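Local coordinates for protein ecto-NAD+ glycohydrolase (CD38 molecule) (PDB 3GC6) that belongs to the CD38 family of cell-surface ectoenzymes, a disulfide-bonded glycoprotein built partly around a parallel beta sheet, at residues Val85-Lys89 and Asp178-Phe183; Leu169-Leu173 and Leu201-Thr205; Gln194-Trp200 and Asn229-Met235. The protein carries 1 engineered substitution. One frame throughout, in Å; residues are numbered along the deposited sequence. Where two conformers were deposited one is given.

Contact 1: residues Val85-Lys89 and Asp178-Phe183. With NAG (2-acetamido-2-deoxy-beta-D-glucopyranose), chain C; SO4 (sulfate ion), chain G.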
loop_
_atom_site.group_PDB
_atom_site.type_symbol
_atom_site.label_atom_id
_atom_site.label_comp_id
_atom_site.label_asym_id
_atom_site.label_seq_id
_atom_site.Cartn_x
_atom_site.Cartn_y
_atom_site.Cartn_z
ATOM N N VAL A 85 -22.456 -2.327 4.354
ATOM C CA VAL A 85 -23.397 -3.436 4.460
ATOM C C VAL A 85 -23.211 -4.182 5.782
ATOM O O VAL A 85 -22.062 -4.503 6.167
ATOM C CB VAL A 85 -23.141 -4.433 3.329
ATOM C CG1 VAL A 85 -24.006 -5.684 3.517
ATOM C CG2 VAL A 85 -23.493 -3.749 1.978
ATOM N N PHE A 86 -24.324 -4.447 6.470
ATOM C CA PHE A 86 -24.371 -5.303 7.658
ATOM C C PHE A 86 -25.093 -6.573 7.258
ATOM O O PHE A 86 -25.821 -6.602 6.252
ATOM C CB PHE A 86 -25.184 -4.621 8.758
ATOM C CG PHE A 86 -24.542 -3.387 9.285
ATOM C CD1 PHE A 86 -23.777 -3.436 10.463
ATOM C CD2 PHE A 86 -24.675 -2.173 8.602
ATOM C CE1 PHE A 86 -23.159 -2.250 10.957
ATOM C CE2 PHE A 86 -24.065 -1.012 9.074
ATOM C CZ PHE A 86 -23.311 -1.047 10.258
ATOM N N TRP A 87 -24.869 -7.642 8.011
ATOM C CA TRP A 87 -25.523 -8.899 7.661
ATOM C C TRP A 87 -25.612 -9.770 8.900
ATOM O O TRP A 87 -24.847 -9.600 9.852
ATOM C CB TRP A 87 -24.757 -9.613 6.525
ATOM C CG TRP A 87 -23.331 -9.997 6.922
ATOM C CD1 TRP A 87 -22.191 -9.222 6.823
ATOM C CD2 TRP A 87 -22.919 -11.231 7.492
ATOM N NE1 TRP A 87 -21.080 -9.924 7.301
ATOM C CE2 TRP A 87 -21.519 -11.157 7.728
ATOM C CE3 TRP A 87 -23.605 -12.403 7.840
ATOM C CZ2 TRP A 87 -20.799 -12.227 8.268
ATOM C CZ3 TRP A 87 -22.890 -13.463 8.401
ATOM C CH2 TRP A 87 -21.503 -13.355 8.619
ATOM N N SER A 88 -26.557 -10.707 8.866
ATOM C CA SER A 88 -26.660 -11.642 9.980
ATOM C C SER A 88 -27.314 -12.902 9.463
ATOM O O SER A 88 -28.409 -12.835 8.896
ATOM C CB SER A 88 -27.531 -11.022 11.090
ATOM O OG SER A 88 -27.534 -11.823 12.274
ATOM N N LYS A 89 -26.616 -14.031 9.610
ATOM C CA LYS A 89 -27.114 -15.351 9.170
ATOM C C LYS A 89 -27.219 -15.498 7.647
ATOM O O LYS A 89 -27.844 -16.433 7.158
ATOM C CB LYS A 89 -28.453 -15.727 9.826
ATOM C CG LYS A 89 -28.598 -15.330 11.314
ATOM C CD LYS A 89 -27.514 -15.960 12.165
ATOM C CE LYS A 89 -27.633 -15.573 13.664
ATOM N NZ LYS A 89 -28.905 -15.997 14.317
ATOM N N ASP A 178 -31.982 -11.666 15.289
ATOM C CA ASP A 178 -31.677 -12.372 16.537
ATOM C C ASP A 178 -30.979 -11.386 17.453
ATOM O O ASP A 178 -29.860 -10.939 17.162
ATOM C CB ASP A 178 -30.770 -13.551 16.205
ATOM C CG ASP A 178 -30.298 -14.326 17.431
ATOM O OD1 ASP A 178 -30.663 -13.985 18.569
ATOM O OD2 ASP A 178 -29.532 -15.286 17.208
ATOM N N SER A 179 -31.639 -11.008 18.544
ATOM C CA SER A 179 -31.092 -9.996 19.447
ATOM C C SER A 179 -29.758 -10.421 20.071
ATOM O O SER A 179 -29.005 -9.579 20.564
ATOM C CB SER A 179 -32.095 -9.669 20.562
ATOM O OG SER A 179 -32.297 -10.804 21.374
ATOM N N MET A 180 -29.458 -11.712 20.052
ATOM C CA MET A 180 -28.223 -12.184 20.669
ATOM C C MET A 180 -27.120 -12.506 19.657
ATOM O O MET A 180 -26.041 -12.988 20.022
ATOM C CB MET A 180 -28.510 -13.353 21.613
ATOM C CG MET A 180 -29.317 -12.941 22.835
ATOM S SD MET A 180 -28.336 -12.020 24.045
ATOM C CE MET A 180 -28.330 -10.356 23.381
ATOM N N SER A 181 -27.392 -12.220 18.382
ATOM C CA SER A 181 -26.371 -12.282 17.338
ATOM C C SER A 181 -25.441 -11.094 17.466
ATOM O O SER A 181 -25.749 -10.126 18.157
ATOM C CB SER A 181 -27.017 -12.250 15.943
ATOM O OG SER A 181 -27.600 -10.981 15.674
ATOM N N ILE A 182 -24.289 -11.175 16.811
ATOM C CA ILE A 182 -23.377 -10.039 16.873
ATOM C C ILE A 182 -24.038 -8.791 16.257
ATOM O O ILE A 182 -23.836 -7.673 16.715
ATOM C CB ILE A 182 -21.978 -10.339 16.256
ATOM C CG1 ILE A 182 -20.989 -9.227 16.597
ATOM C CG2 ILE A 182 -22.061 -10.658 14.743
ATOM C CD1 ILE A 182 -19.550 -9.686 16.470
ATOM N N PHE A 183 -24.829 -9.001 15.209
ATOM C CA PHE A 183 -25.520 -7.869 14.598
ATOM C C PHE A 183 -26.511 -7.245 15.594
ATOM O O PHE A 183 -26.598 -6.019 15.762
ATOM C CB PHE A 183 -26.267 -8.277 13.314
ATOM C CG PHE A 183 -27.157 -7.177 12.794
ATOM C CD1 PHE A 183 -26.612 -6.023 12.269
ATOM C CD2 PHE A 183 -28.536 -7.298 12.865
ATOM C CE1 PHE A 183 -27.419 -4.974 11.818
ATOM C CE2 PHE A 183 -29.377 -6.290 12.397
ATOM C CZ PHE A 183 -28.817 -5.109 11.871
HETATM C C1 NAG C . -30.477 -18.816 5.905
HETATM C C2 NAG C . -29.606 -18.820 4.639
HETATM C C3 NAG C . -29.257 -20.271 4.262
HETATM C C4 NAG C . -28.772 -21.123 5.444
HETATM C C5 NAG C . -29.712 -20.934 6.632
HETATM C C6 NAG C . -29.237 -21.659 7.904
HETATM C C7 NAG C . -29.929 -16.956 3.070
HETATM C C8 NAG C . -30.840 -16.332 2.059
HETATM N N2 NAG C . -30.291 -18.175 3.513
HETATM O O3 NAG C . -28.324 -20.294 3.200
HETATM O O4 NAG C . -28.731 -22.509 5.069
HETATM O O5 NAG C . -29.792 -19.546 6.914
HETATM O O6 NAG C . -27.900 -21.307 8.204
HETATM O O7 NAG C . -28.910 -16.367 3.442
HETATM S S SO4 G . -23.816 -14.589 14.904
HETATM O O1 SO4 G . -23.500 -13.574 15.908
HETATM O O2 SO4 G . -22.570 -15.055 14.318
HETATM O O3 SO4 G . -24.480 -15.678 15.627
HETATM O O4 SO4 G . -24.725 -14.079 13.879
HETATM O O HOH W 1 -25.046 -11.438 13.334
HETATM O O HOH W 2 -30.033 -11.479 13.207
#
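Phe183, in the first turn of helix 182-187, packs against Phe86 and Ser88 of strand 85-88, an outer strand of the parallel sheet: a helix-on-sheet contact with one apolar end and one wet, charged end. At the apolar end, CE1 of Phe183 rests 3.8 Å from CB of Phe86, and the two side chains cross at about a right angle. CG of Phe183 is anti to the backbone N (chi1 171°), a torsion that points CE1 and CD1 at CB of Phe86; the ring also touches Val167 of strand 164-170. Phe86 continues the hydrophobic layer to Phe157 of helix 145-159.

Past CB of Ser88, 3.8 Å from CB of Phe183, the contact turns polar and water takes over. OG of Ser88 bonds two waters: one accepts from the backbone N of Phe183 and donates to a sulfate, the other accepts from N of Asp178. The sulfate, probably from the crystallisation liquor, takes the N-H of Ile182 on its O1 at 2.7 Å. Ser181 is the N-cap; its OG bonds N of Gly184 and donates to O of Asp178.

At the charged end, the Lys89 chain bends at chi2 and chi4 and crosses the Asp178 side chain. NZ of Lys89 makes a salt bridge of 3.0 Å to the anti lone pair of Asp178 OD2, while OD1 accepts from N of Met180, closing an Asx turn.

Contact 2: residues Leu169-Leu173 and Leu201-Thr205. With NAG (2-acetamido-2-deoxy-beta-D-glucopyranose), chain C.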
loop_
_atom_site.group_PDB
_atom_site.type_symbol
_atom_site.label_atom_id
_atom_site.label_comp_id
_atom_site.label_asym_id
_atom_site.label_seq_id
_atom_site.Cartn_x
_atom_site.Cartn_y
_atom_site.Cartn_z
ATOM N N LEU A 169 -30.664 -9.824 5.732
ATOM C CA LEU A 169 -31.165 -10.741 6.744
ATOM C C LEU A 169 -31.832 -11.966 6.094
ATOM O O LEU A 169 -32.178 -11.929 4.914
ATOM C CB LEU A 169 -32.154 -10.023 7.656
ATOM C CG LEU A 169 -31.552 -8.854 8.429
ATOM C CD1 LEU A 169 -32.632 -8.154 9.257
ATOM C CD2 LEU A 169 -30.441 -9.326 9.383
ATOM N N ASN A 170 -31.996 -13.018 6.889
ATOM C CA ASN A 170 -32.404 -14.325 6.361
ATOM C C ASN A 170 -33.891 -14.581 6.544
ATOM O O ASN A 170 -34.322 -14.872 7.652
ATOM C CB ASN A 170 -31.598 -15.401 7.081
ATOM C CG ASN A 170 -31.642 -16.740 6.368
ATOM O OD1 ASN A 170 -32.683 -17.136 5.828
ATOM N ND2 ASN A 170 -30.485 -17.417 6.346
ATOM N N GLY A 171 -34.646 -14.412 5.458
ATOM C CA GLY A 171 -36.088 -14.623 5.440
ATOM C C GLY A 171 -36.463 -16.091 5.521
ATOM O O GLY A 171 -37.655 -16.396 5.606
ATOM N N SER A 172 -35.471 -16.978 5.512
ATOM C CA SER A 172 -35.735 -18.416 5.638
ATOM C C SER A 172 -35.547 -18.934 7.064
ATOM O O SER A 172 -35.653 -20.136 7.322
ATOM C CB SER A 172 -34.957 -19.239 4.597
ATOM O OG SER A 172 -35.564 -19.086 3.325
ATOM N N LEU A 173 -35.291 -18.023 8.003
ATOM C CA LEU A 173 -35.234 -18.375 9.409
ATOM C C LEU A 173 -36.532 -17.906 10.062
ATOM O O LEU A 173 -37.197 -17.008 9.558
ATOM C CB LEU A 173 -34.042 -17.692 10.093
ATOM C CG LEU A 173 -32.644 -18.088 9.609
ATOM C CD1 LEU A 173 -31.564 -17.290 10.386
ATOM C CD2 LEU A 173 -32.397 -19.594 9.702
ATOM N N LEU A 201 -34.975 -8.804 3.728
ATOM C CA LEU A 201 -35.120 -10.170 4.231
ATOM C C LEU A 201 -35.264 -11.100 3.028
ATOM O O LEU A 201 -36.285 -11.048 2.340
ATOM C CB LEU A 201 -36.368 -10.309 5.125
ATOM C CG LEU A 201 -36.187 -9.850 6.584
ATOM C CD1 LEU A 201 -35.871 -8.369 6.669
ATOM C CD2 LEU A 201 -37.453 -10.173 7.373
ATOM N N VAL A 202 -34.260 -11.938 2.824
ATOM C CA VAL A 202 -34.120 -12.702 1.588
ATOM C C VAL A 202 -34.283 -14.185 1.918
ATOM O O VAL A 202 -33.699 -14.689 2.875
ATOM C CB VAL A 202 -32.731 -12.409 0.932
ATOM C CG1 VAL A 202 -32.640 -13.148 -0.407
ATOM C CG2 VAL A 202 -32.577 -10.902 0.692
ATOM N N HIS A 203 -35.108 -14.887 1.130
ATOM C CA HIS A 203 -35.374 -16.287 1.399
ATOM C C HIS A 203 -34.748 -17.137 0.310
ATOM O O HIS A 203 -34.407 -16.650 -0.775
ATOM C CB HIS A 203 -36.894 -16.581 1.488
ATOM C CG HIS A 203 -37.640 -16.358 0.211
ATOM N ND1 HIS A 203 -37.628 -17.267 -0.833
ATOM C CD2 HIS A 203 -38.411 -15.325 -0.197
ATOM C CE1 HIS A 203 -38.359 -16.796 -1.828
ATOM N NE2 HIS A 203 -38.844 -15.619 -1.468
ATOM N N ASP A 204 -34.607 -18.414 0.621
ATOM C CA ASP A 204 -33.991 -19.331 -0.320
ATOM C C ASP A 204 -34.909 -19.720 -1.456
ATOM O O ASP A 204 -36.117 -19.783 -1.281
ATOM C CB ASP A 204 -33.419 -20.500 0.446
ATOM C CG ASP A 204 -32.189 -20.085 1.223
ATOM O OD1 ASP A 204 -31.178 -19.760 0.569
ATOM O OD2 ASP A 204 -32.238 -20.046 2.466
ATOM N N THR A 205 -34.320 -19.943 -2.636
ATOM C CA THR A 205 -35.101 -20.173 -3.847
ATOM C C THR A 205 -36.086 -21.333 -3.625
ATOM O O THR A 205 -35.720 -22.375 -3.086
ATOM C CB THR A 205 -34.176 -20.412 -5.102
ATOM O OG1 THR A 205 -34.950 -20.497 -6.307
ATOM C CG2 THR A 205 -33.342 -21.686 -4.943
HETATM C C1 NAG C . -30.477 -18.816 5.905
HETATM C C2 NAG C . -29.606 -18.820 4.639
HETATM C C3 NAG C . -29.257 -20.271 4.262
HETATM C C4 NAG C . -28.772 -21.123 5.444
HETATM C C5 NAG C . -29.712 -20.934 6.632
HETATM C C6 NAG C . -29.237 -21.659 7.904
HETATM C C7 NAG C . -29.929 -16.956 3.070
HETATM C C8 NAG C . -30.840 -16.332 2.059
HETATM N N2 NAG C . -30.291 -18.175 3.513
HETATM O O3 NAG C . -28.324 -20.294 3.200
HETATM O O4 NAG C . -28.731 -22.509 5.069
HETATM O O5 NAG C . -29.792 -19.546 6.914
HETATM O O6 NAG C . -27.900 -21.307 8.204
HETATM O O7 NAG C . -28.910 -16.367 3.442
#
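Ser172 and Asp204 meet where two central strands of the parallel sheet, 164-170 and 196-203, run out into loops. The strands belong to one beta-alpha-beta unit with helix 182-187 between them. Leu169 pairs with Leu201, and N of Val202 donates to O of Leu169 at 3.0 Å. CD1 of Leu169 lies 4.2 Å from CD1 of Leu201 on the face covered by Ile218 of helix 216-227. One step on, N of Gly171 donates to O of Val202 at 2.8 Å from well above the carbonyl plane, as residues 171-173 leave strand geometry.

The Asp204 side chain links this strand end to the sugar on Asn170. Its CB lies 3.9 Å from OG of Ser172. CG, anti to the carbonyl carbon (chi1 -72°), lies 3.5 Å from N2 of the sugar, and that torsion turns the carboxylate toward the glycan. OD1 forms a salt bridge with Arg240 of helix 240-244. OD2 accepts from N2 of the N-acetylglucosamine at 2.9 Å in a nearly straight bond, and also lies 3.5 Å from CB of Ser172. The backbone N of the same residue donates to OG of Ser172 at 2.9 Å.

Asn170, Gly171 and Ser172 form an N-glycosylation sequon. The ND2 of Asn170 is bonded covalently to C1 of the sugar, while its OD1 accepts from N of Ser172 in the carbonyl plane, an Asx turn that, with the bond from ND2 to O of Lys89, helps fix the rotation of the amide.

The first sugar is therefore held at two points, by its covalent link and by its acetamide N-H, and the carboxylate that accepts from it is probably kept charged by its salt bridge to Arg240.

Contact 3: residues Gln194-Trp200 and Asn229-Met235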
loop_
_atom_site.group_PDB
_atom_site.type_symbol
_atom_site.label_atom_id
_atom_site.label_comp_id
_atom_site.label_asym_id
_atom_site.label_seq_id
_atom_site.Cartn_x
_atom_site.Cartn_y
_atom_site.Cartn_z
ATOM N N GLN A 194 -29.051 8.729 13.492
ATOM C CA GLN A 194 -29.520 9.476 12.309
ATOM C C GLN A 194 -29.004 8.994 10.952
ATOM O O GLN A 194 -29.275 9.629 9.930
ATOM C CB GLN A 194 -29.274 10.979 12.470
ATOM C CG GLN A 194 -30.071 11.533 13.627
ATOM C CD GLN A 194 -29.914 13.037 13.815
ATOM O OE1 GLN A 194 -29.947 13.787 12.848
ATOM N NE2 GLN A 194 -29.755 13.469 15.046
ATOM N N VAL A 195 -28.281 7.876 10.927
ATOM C CA VAL A 195 -28.134 7.187 9.634
ATOM C C VAL A 195 -29.517 6.645 9.203
ATOM O O VAL A 195 -30.485 6.726 9.966
ATOM C CB VAL A 195 -27.055 6.070 9.654
ATOM C CG1 VAL A 195 -25.743 6.624 10.178
ATOM C CG2 VAL A 195 -27.500 4.894 10.496
ATOM N N GLU A 196 -29.605 6.133 7.974
ATOM C CA GLU A 196 -30.825 5.486 7.520
ATOM C C GLU A 196 -30.476 4.047 7.241
ATOM O O GLU A 196 -29.393 3.744 6.692
ATOM C CB GLU A 196 -31.407 6.141 6.262
ATOM C CG GLU A 196 -31.612 7.646 6.456
ATOM C CD GLU A 196 -32.491 8.275 5.405
ATOM O OE1 GLU A 196 -32.962 7.544 4.506
ATOM O OE2 GLU A 196 -32.710 9.508 5.506
ATOM N N LEU A 197 -31.353 3.144 7.639
ATOM C CA LEU A 197 -31.044 1.732 7.461
ATOM C C LEU A 197 -32.112 1.055 6.631
ATOM O O LEU A 197 -33.326 1.193 6.913
ATOM C CB LEU A 197 -30.911 1.049 8.835
ATOM C CG LEU A 197 -30.507 -0.431 8.845
ATOM C CD1 LEU A 197 -29.712 -0.755 10.136
ATOM C CD2 LEU A 197 -31.721 -1.336 8.703
ATOM N N GLU A 198 -31.663 0.328 5.613
ATOM C CA GLU A 198 -32.551 -0.512 4.834
ATOM C C GLU A 198 -32.244 -1.963 5.139
ATOM O O GLU A 198 -31.074 -2.402 5.063
ATOM C CB GLU A 198 -32.332 -0.321 3.337
ATOM C CG GLU A 198 -32.539 1.040 2.853
ATOM C CD GLU A 198 -32.164 1.145 1.387
ATOM O OE1 GLU A 198 -31.820 0.104 0.761
ATOM O OE2 GLU A 198 -32.219 2.270 0.881
ATOM N N ALA A 199 -33.285 -2.715 5.472
ATOM C CA ALA A 199 -33.139 -4.159 5.687
ATOM C C ALA A 199 -33.831 -4.907 4.563
ATOM O O ALA A 199 -34.922 -4.533 4.132
ATOM C CB ALA A 199 -33.746 -4.562 6.993
ATOM N N TRP A 200 -33.170 -5.958 4.116
ATOM C CA TRP A 200 -33.677 -6.815 3.072
ATOM C C TRP A 200 -33.766 -8.228 3.646
ATOM O O TRP A 200 -32.739 -8.797 4.040
ATOM C CB TRP A 200 -32.678 -6.780 1.908
ATOM C CG TRP A 200 -32.556 -5.401 1.300
ATOM C CD1 TRP A 200 -31.690 -4.401 1.667
ATOM C CD2 TRP A 200 -33.336 -4.888 0.218
ATOM N NE1 TRP A 200 -31.897 -3.281 0.869
ATOM C CE2 TRP A 200 -32.910 -3.558 -0.015
ATOM C CE3 TRP A 200 -34.372 -5.417 -0.558
ATOM C CZ2 TRP A 200 -33.475 -2.755 -1.017
ATOM C CZ3 TRP A 200 -34.928 -4.620 -1.573
ATOM C CH2 TRP A 200 -34.476 -3.301 -1.783
ATOM N N ASN A 229 -32.604 6.930 16.766
ATOM C CA ASN A 229 -33.084 7.898 15.782
ATOM C C ASN A 229 -32.617 7.569 14.366
ATOM O O ASN A 229 -32.190 8.439 13.622
ATOM C CB ASN A 229 -32.629 9.321 16.165
ATOM C CG ASN A 229 -33.452 10.405 15.507
ATOM O OD1 ASN A 229 -34.475 10.138 14.863
ATOM N ND2 ASN A 229 -33.012 11.662 15.674
ATOM N N VAL A 230 -32.728 6.292 14.009
ATOM C CA VAL A 230 -32.339 5.812 12.690
ATOM C C VAL A 230 -33.593 5.441 11.899
ATOM O O VAL A 230 -34.365 4.582 12.325
ATOM C CB VAL A 230 -31.403 4.599 12.858
ATOM C CG1 VAL A 230 -31.288 3.800 11.566
ATOM C CG2 VAL A 230 -30.031 5.046 13.335
ATOM N N LYS A 231 -33.800 6.089 10.752
ATOM C CA LYS A 231 -34.935 5.792 9.875
ATOM C C LYS A 231 -34.774 4.360 9.374
ATOM O O LYS A 231 -33.670 3.944 9.053
ATOM C CB LYS A 231 -34.949 6.737 8.675
ATOM C CG LYS A 231 -36.000 6.405 7.622
ATOM C CD LYS A 231 -36.495 7.670 6.879
ATOM C CE LYS A 231 -37.189 7.319 5.539
ATOM N NZ LYS A 231 -37.911 6.008 5.546
ATOM N N PHE A 232 -35.877 3.628 9.292
ATOM C CA PHE A 232 -35.826 2.209 8.943
ATOM C C PHE A 232 -36.770 1.914 7.796
ATOM O O PHE A 232 -37.961 2.271 7.858
ATOM C CB PHE A 232 -36.216 1.389 10.184
ATOM C CG PHE A 232 -36.199 -0.094 9.991
ATOM C CD1 PHE A 232 -35.135 -0.718 9.361
ATOM C CD2 PHE A 232 -37.229 -0.876 10.482
ATOM C CE1 PHE A 232 -35.104 -2.118 9.220
ATOM C CE2 PHE A 232 -37.224 -2.270 10.322
ATOM C CZ PHE A 232 -36.168 -2.891 9.712
ATOM N N ARG A 233 -36.260 1.259 6.758
ATOM C CA ARG A 233 -37.092 0.776 5.664
ATOM C C ARG A 233 -36.807 -0.705 5.531
ATOM O O ARG A 233 -35.640 -1.097 5.442
ATOM C CB ARG A 233 -36.735 1.488 4.355
ATOM C CG ARG A 233 -37.085 2.970 4.326
ATOM C CD ARG A 233 -36.763 3.581 2.963
ATOM N NE ARG A 233 -35.324 3.721 2.740
ATOM C CZ ARG A 233 -34.583 4.671 3.296
ATOM N NH1 ARG A 233 -35.148 5.556 4.106
ATOM N NH2 ARG A 233 -33.280 4.729 3.052
ATOM N N CYS A 234 -37.862 -1.522 5.515
ATOM C CA CYS A 234 -37.709 -2.950 5.454
ATOM C C CYS A 234 -38.415 -3.542 4.231
ATOM O O CYS A 234 -39.580 -3.206 3.956
ATOM C CB CYS A 234 -38.248 -3.566 6.757
ATOM S SG CYS A 234 -37.965 -5.307 6.965
ATOM N N MET A 235 -37.704 -4.416 3.523
ATOM C CA MET A 235 -38.198 -5.045 2.303
ATOM C C MET A 235 -38.050 -6.564 2.431
ATOM O O MET A 235 -37.010 -7.040 2.883
ATOM C CB MET A 235 -37.380 -4.533 1.107
ATOM C CG MET A 235 -37.696 -3.094 0.627
ATOM S SD MET A 235 -37.195 -1.646 1.609
ATOM C CE MET A 235 -35.450 -1.991 1.932
HETATM O O HOH W 3 -30.089 11.979 17.291
HETATM O O HOH W 4 -32.511 8.649 10.054
#
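Arg233 starts with CG anti to its carbonyl carbon (chi1 -68°) and bends at chi3 (-72°), bringing its guanidinium across to Glu196 and Glu198 on the neighbouring strand. OE1 of Glu196 takes two N-H groups, from NH1 at 3.0 Å and NH2 at 3.2 Å, end-on and in the guanidinium plane. The carboxylate itself is turned 66° from that plane. NH2 of Arg233 also makes a weak bond of 3.4 Å to OE2 of Glu198. This is one of two modelled conformers of Arg233.

The backbones of strands 196-203 and 231-239 pair in parallel as the two strands of a beta-alpha-beta unit joined by helix 216-227. N of Leu197 donates to O of Lys231 at 2.8 Å, and three similar bonds follow, ending with N of Met235 to O of Ala199.

The face opposite the salt bridges is apolar. CD2 of Leu197 and CB of Ala199 meet the edge of the Phe232 ring, at 3.5 Å and 3.6 Å from CE1. Cys234, on this face, is disulfide-bonded to Cys213. Back on the charged face, Met235, also in one of two conformers, sets CE over the six-membered ring of Trp200 in a CH-pi contact.

Two carboxylates thus probably offset the crowding of Arg233 and Lys231, Glu196 holding the arginine by two bonds and Glu198 only weakly, while the other face packs, through Phe232, on helix 216-227.

How the contacts relate
From the N terminus, strand 85-88 waits longest for its partner: contact 1 closes a long loop when the chain reaches residues 178-183 and starts helix 182-187. Contact 2 opens inside that loop, at the end of strand 164-170, and closes beyond it at 201-205, which makes contacts 1 and 2 cross. Contact 3 opens at 194-200, after contact 1 has closed, and ends at 229-235, crossing contact 2. All three reach the same four-stranded sheet. Contact 2 is the middle link: ND2 of Asn170 probably bonds O of Lys89 at 2.9 Å in contact 1, and N of Leu201 probably bonds O of Met235 at 2.8 Å in contact 3.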